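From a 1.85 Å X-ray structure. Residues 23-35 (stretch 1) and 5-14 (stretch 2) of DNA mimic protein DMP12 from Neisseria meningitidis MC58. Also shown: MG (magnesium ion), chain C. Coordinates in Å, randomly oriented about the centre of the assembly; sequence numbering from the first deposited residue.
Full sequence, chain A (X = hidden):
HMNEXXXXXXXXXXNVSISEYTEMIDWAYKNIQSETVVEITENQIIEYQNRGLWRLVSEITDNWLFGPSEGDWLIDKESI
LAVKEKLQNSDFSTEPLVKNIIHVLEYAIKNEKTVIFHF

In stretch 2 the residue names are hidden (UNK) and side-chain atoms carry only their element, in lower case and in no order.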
# COMPACT_ATOMS: atom_id res chain seq x y z
N GLU A 23 17.50 -1.85 0.65
CA GLU A 23 17.38 -3.08 1.44
C GLU A 23 15.94 -3.35 1.94
O GLU A 23 15.57 -4.53 2.05
CB GLU A 23 18.32 -3.06 2.63
CG GLU A 23 19.75 -3.31 2.27
CD GLU A 23 20.65 -3.34 3.50
OE1 GLU A 23 21.67 -2.61 3.50
OE2 GLU A 23 20.35 -4.09 4.45
N MET A 24 15.16 -2.30 2.25
CA MET A 24 13.74 -2.49 2.65
C MET A 24 12.95 -3.00 1.45
O MET A 24 12.09 -3.87 1.57
CB MET A 24 13.05 -1.19 3.10
CG MET A 24 13.56 -0.61 4.36
SD MET A 24 12.88 1.06 4.71
CE MET A 24 11.21 0.64 5.32
N ILE A 25 13.23 -2.43 0.28
CA ILE A 25 12.52 -2.86 -0.96
C ILE A 25 12.88 -4.32 -1.26
O ILE A 25 12.00 -5.12 -1.59
CB ILE A 25 12.89 -1.99 -2.18
CG1 ILE A 25 12.55 -0.52 -1.92
CG2 ILE A 25 12.16 -2.49 -3.47
CD1 ILE A 25 11.04 -0.27 -1.68
N ASP A 26 14.16 -4.64 -1.16
CA ASP A 26 14.62 -6.01 -1.34
C ASP A 26 13.90 -6.94 -0.37
O ASP A 26 13.42 -7.97 -0.78
CB ASP A 26 16.12 -6.13 -1.14
CG ASP A 26 16.93 -5.40 -2.21
OD1 ASP A 26 16.41 -5.10 -3.32
OD2 ASP A 26 18.13 -5.16 -1.91
N TRP A 27 13.79 -6.54 0.90
CA TRP A 27 13.07 -7.31 1.90
C TRP A 27 11.63 -7.56 1.44
O TRP A 27 11.16 -8.71 1.51
CB TRP A 27 13.08 -6.62 3.27
CG TRP A 27 12.35 -7.38 4.32
CD1 TRP A 27 12.88 -8.29 5.19
CD2 TRP A 27 10.94 -7.28 4.64
NE1 TRP A 27 11.91 -8.76 6.02
CE2 TRP A 27 10.70 -8.17 5.70
CE3 TRP A 27 9.87 -6.52 4.12
CZ2 TRP A 27 9.41 -8.36 6.29
CZ3 TRP A 27 8.59 -6.68 4.69
CH2 TRP A 27 8.37 -7.60 5.75
N ALA A 28 10.95 -6.53 0.94
CA ALA A 28 9.53 -6.68 0.57
C ALA A 28 9.39 -7.72 -0.56
O ALA A 28 8.55 -8.61 -0.47
CB ALA A 28 8.97 -5.34 0.15
N TYR A 29 10.23 -7.59 -1.59
CA TYR A 29 10.16 -8.53 -2.74
C TYR A 29 10.50 -9.94 -2.33
O TYR A 29 10.00 -10.89 -2.94
CB TYR A 29 11.05 -8.08 -3.90
CG TYR A 29 10.36 -7.02 -4.74
CD1 TYR A 29 9.19 -7.31 -5.46
CD2 TYR A 29 10.87 -5.72 -4.80
CE1 TYR A 29 8.54 -6.32 -6.22
CE2 TYR A 29 10.24 -4.74 -5.56
CZ TYR A 29 9.09 -5.03 -6.27
OH TYR A 29 8.47 -4.02 -7.00
N LYS A 30 11.34 -10.06 -1.29
CA LYS A 30 11.67 -11.37 -0.69
C LYS A 30 10.66 -11.90 0.34
O LYS A 30 10.79 -13.05 0.78
CB LYS A 30 13.03 -11.31 0.02
CG LYS A 30 14.20 -11.29 -0.97
CD LYS A 30 15.45 -10.70 -0.31
CE LYS A 30 16.28 -11.79 0.33
NZ LYS A 30 17.68 -11.27 0.50
N ASN A 31 9.71 -11.06 0.74
CA ASN A 31 8.73 -11.45 1.77
C ASN A 31 7.31 -11.21 1.31
O ASN A 31 6.45 -10.69 2.06
CB ASN A 31 9.02 -10.69 3.06
CG ASN A 31 10.24 -11.25 3.75
OD1 ASN A 31 10.12 -12.26 4.45
ND2 ASN A 31 11.43 -10.66 3.51
N ILE A 32 7.07 -11.55 0.06
CA ILE A 32 5.72 -11.43 -0.48
C ILE A 32 4.75 -12.30 0.31
O ILE A 32 3.55 -12.05 0.28
CB ILE A 32 5.63 -11.77 -1.99
CG1 ILE A 32 6.52 -10.83 -2.81
CG2 ILE A 32 4.16 -11.76 -2.46
CD1 ILE A 32 6.03 -9.47 -2.89
N GLN A 33 5.24 -13.27 1.06
CA GLN A 33 4.28 -14.05 1.88
C GLN A 33 3.76 -13.22 3.05
O GLN A 33 2.74 -13.55 3.64
CB GLN A 33 4.88 -15.36 2.39
CG GLN A 33 5.81 -15.23 3.58
CD GLN A 33 7.07 -14.45 3.31
OE1 GLN A 33 7.54 -14.35 2.15
NE2 GLN A 33 7.66 -13.90 4.39
N SER A 34 4.50 -12.15 3.41
CA SER A 34 4.09 -11.36 4.57
C SER A 34 2.69 -10.73 4.47
O SER A 34 2.30 -10.18 3.43
CB SER A 34 5.17 -10.31 4.93
OG SER A 34 4.71 -9.47 5.98
N GLU A 35 1.95 -10.76 5.58
CA GLU A 35 0.69 -10.06 5.72
C GLU A 35 0.92 -8.54 5.58
O GLU A 35 -0.03 -7.77 5.37
CB GLU A 35 0.05 -10.36 7.11
CG GLU A 35 0.74 -9.67 8.29
CD GLU A 35 0.11 -10.07 9.61
OE1 GLU A 35 -0.97 -9.53 9.90
OE2 GLU A 35 0.71 -10.88 10.33
N UNK A 5 8.46 -6.32 -12.40
CA UNK A 5 8.42 -6.23 -10.90
C UNK A 5 7.12 -5.60 -10.39
O UNK A 5 6.95 -4.39 -10.54
n UNK A 5 11.57 -7.85 -8.35
c UNK A 5 10.46 -7.59 -9.11
n UNK A 5 11.73 -5.81 -9.00
c UNK A 5 12.33 -6.77 -8.30
c UNK A 5 9.64 -5.46 -10.36
c UNK A 5 10.55 -6.30 -9.52
N UNK A 6 6.21 -6.41 -9.82
CA UNK A 6 4.87 -5.93 -9.43
C UNK A 6 4.95 -4.75 -8.47
O UNK A 6 5.92 -4.62 -7.74
n UNK A 6 3.80 -9.34 -9.42
c UNK A 6 3.61 -8.09 -9.77
o UNK A 6 3.07 -7.76 -10.81
c UNK A 6 4.07 -7.05 -8.78
N UNK A 7 3.92 -3.93 -8.47
CA UNK A 7 3.71 -2.84 -7.50
C UNK A 7 3.58 -3.42 -6.11
O UNK A 7 2.87 -4.40 -5.93
c UNK A 7 0.53 -0.62 -7.49
c UNK A 7 2.78 -0.03 -6.47
c UNK A 7 2.43 -2.08 -7.86
c UNK A 7 1.78 -1.15 -6.83
N UNK A 8 4.28 -2.81 -5.14
CA UNK A 8 4.11 -3.25 -3.76
C UNK A 8 3.55 -2.13 -2.93
O UNK A 8 3.93 -0.97 -3.09
c UNK A 8 5.26 -6.13 -4.07
c UNK A 8 5.42 -3.74 -3.15
c UNK A 8 7.38 -5.26 -3.01
c UNK A 8 6.16 -4.91 -3.85
N UNK A 9 2.66 -2.49 -2.02
CA UNK A 9 2.29 -1.55 -0.94
C UNK A 9 2.64 -2.33 0.31
O UNK A 9 2.13 -3.45 0.47
c UNK A 9 -0.99 -0.11 -2.51
c UNK A 9 0.36 -0.51 0.32
c UNK A 9 0.49 -0.48 -2.30
c UNK A 9 0.81 -1.25 -0.99
N UNK A 10 3.52 -1.82 1.15
CA UNK A 10 3.92 -2.63 2.28
C UNK A 10 4.45 -1.82 3.46
O UNK A 10 4.74 -0.60 3.31
c UNK A 10 8.63 -2.43 2.49
c UNK A 10 7.98 -1.82 0.26
c UNK A 10 5.01 -3.64 1.83
c UNK A 10 8.93 -1.85 1.30
c UNK A 10 6.39 -3.04 1.64
c UNK A 10 6.72 -2.42 0.43
c UNK A 10 7.34 -3.06 2.67
N UNK A 11 4.62 -2.53 4.59
CA UNK A 11 5.48 -2.05 5.68
C UNK A 11 6.31 -3.22 6.12
O UNK A 11 6.06 -4.36 5.72
s UNK A 11 3.57 -2.59 7.65
c UNK A 11 4.64 -1.41 6.81
N UNK A 12 7.38 -2.95 6.87
CA UNK A 12 8.13 -3.98 7.50
C UNK A 12 7.30 -4.64 8.59
O UNK A 12 6.41 -4.01 9.21
c UNK A 12 11.66 -2.32 7.71
c UNK A 12 10.51 -3.69 5.95
c UNK A 12 9.38 -3.41 8.12
c UNK A 12 10.30 -2.75 7.11
N UNK A 13 7.63 -5.89 8.84
CA UNK A 13 7.12 -6.59 10.00
C UNK A 13 7.63 -6.03 11.32
O UNK A 13 8.71 -5.46 11.37
c UNK A 13 7.35 -10.15 8.80
n UNK A 13 7.13 -12.49 8.70
c UNK A 13 6.68 -8.84 9.06
c UNK A 13 7.57 -8.03 9.93
c UNK A 13 6.36 -11.22 8.53
N UNK A 14 6.86 -6.28 12.36
CA UNK A 14 7.15 -5.92 13.74
C UNK A 14 8.63 -6.13 14.09
O UNK A 14 9.30 -5.21 14.56
c UNK A 14 6.51 -6.42 16.15
o UNK A 14 7.05 -5.33 16.45
c UNK A 14 6.24 -6.72 14.68
o UNK A 14 6.15 -7.28 16.99
MG MG C . 7.46 -3.48 17.61
O HOH W 1 5.68 -13.73 6.85
O HOH W 2 7.06 -2.54 15.55
O HOH W 3 7.81 -1.43 18.42
O HOH W 4 6.56 -4.21 19.45
O HOH W 5 5.20 -3.12 17.55

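Position 5 carries one carbon and then a five-membered ring of three carbons and two nitrogens, lying over one face of the Tyr29 ring: histidine. The ring of His5 and that of Tyr29 form a face-to-face stack with centroids 3.8 Å apart and planes only 5° from parallel; a flat, aromatic side chain is what such a stack requires.

At position 6 there are two carbons, the second bearing one oxygen and one nitrogen; the side chain touches nothing on stretch 1, but the backbone O meets Tyr29 OH. The residue is asparagine, the amide being distinguished from a carboxylate by its nitrogen. Its CA-to-CB bond points sideways, and Asn6 ND2 is hydrogen-bonded elsewhere in the structure. Its backbone does the work here: Tyr29 OH donates a hydrogen bond to Asn6 O at 2.7 Å. Asn6 O lies at the edge of the Tyr29 ring, near its plane, where the hydroxyl can reach it.

Position 7 has four carbons forked at the second, none touching stretch 1: leucine. The CA-to-CB bond of Leu7 points away from the helix, and this apolar residue is buried.

Position 8 shows the same four carbons, again forked at the second, but directed toward stretch 1, where they meet Ala28, Tyr29 and Ile32. This too is leucine. Leu8 CD1 sits 3.5 Å from the centroid of the Tyr29 ring, over the face opposite His5, and 3.5 Å from Ala28 CB, while Leu8 CD2 reaches Ile32 CD1 at 3.6 Å. The fork lets one side chain serve both the ring and the isoleucine.

Position 9 has four carbons forked at the first, one arm two carbons long, out of reach of the helix: isoleucine. Ile9 is buried; branching at CB is well suited to a strand.

Position 10 has one carbon and a six-carbon ring without oxygen, with Ala28 CB over one face and Ile25 CD1 at the edge: phenylalanine. Ala28 CB stands 3.5 Å from the centroid of the Phe10 ring, where the alanine methyl makes a CH-pi contact with the flat face; Ile25 CD1 is 3.9 Å from Phe10 CE2.

Position 11 has one carbon and one sulfur, and its backbone O lies 3.6 Å from Trp27 CZ3: cysteine. Cys11 has a small, buried side chain whose CA-to-CB bond points away.

Position 12 has four carbons forked at the second, touching Trp27 and Met24: a third leucine. Its forked apolar end suits both: Leu12 CD2 covers one face of the Trp27 ring, 3.4 Å from Trp27 CE3, and Leu12 CD1 meets Met24 CE at 3.8 Å.

Position 13 has four carbons in a row ending in nitrogen, passing Trp27 and Ser34: lysine. The long aliphatic chain lies along Trp27, Lys13 CD 3.7 Å from Trp27 CZ2, and the charged NZ donates to water 1, which also accepts from Gln33 NE2.

Position 14 has two carbons, the second with two oxygens, beyond the helix's reach: aspartate. Its carboxylate is a natural magnesium ligand; Asp14 OD1 binds MG at 2.2 Å, alongside four waters.

The strand thus crosses the helix at 101°, presenting Leu8 and Phe10 to Ala28. Apolar packing dominates, Tyr29 is clamped between His5 and Leu8, and its hydroxyl supplies the only direct hydrogen bond between the stretches.

Stretch 2 (5-14) HNLLIFCLKD
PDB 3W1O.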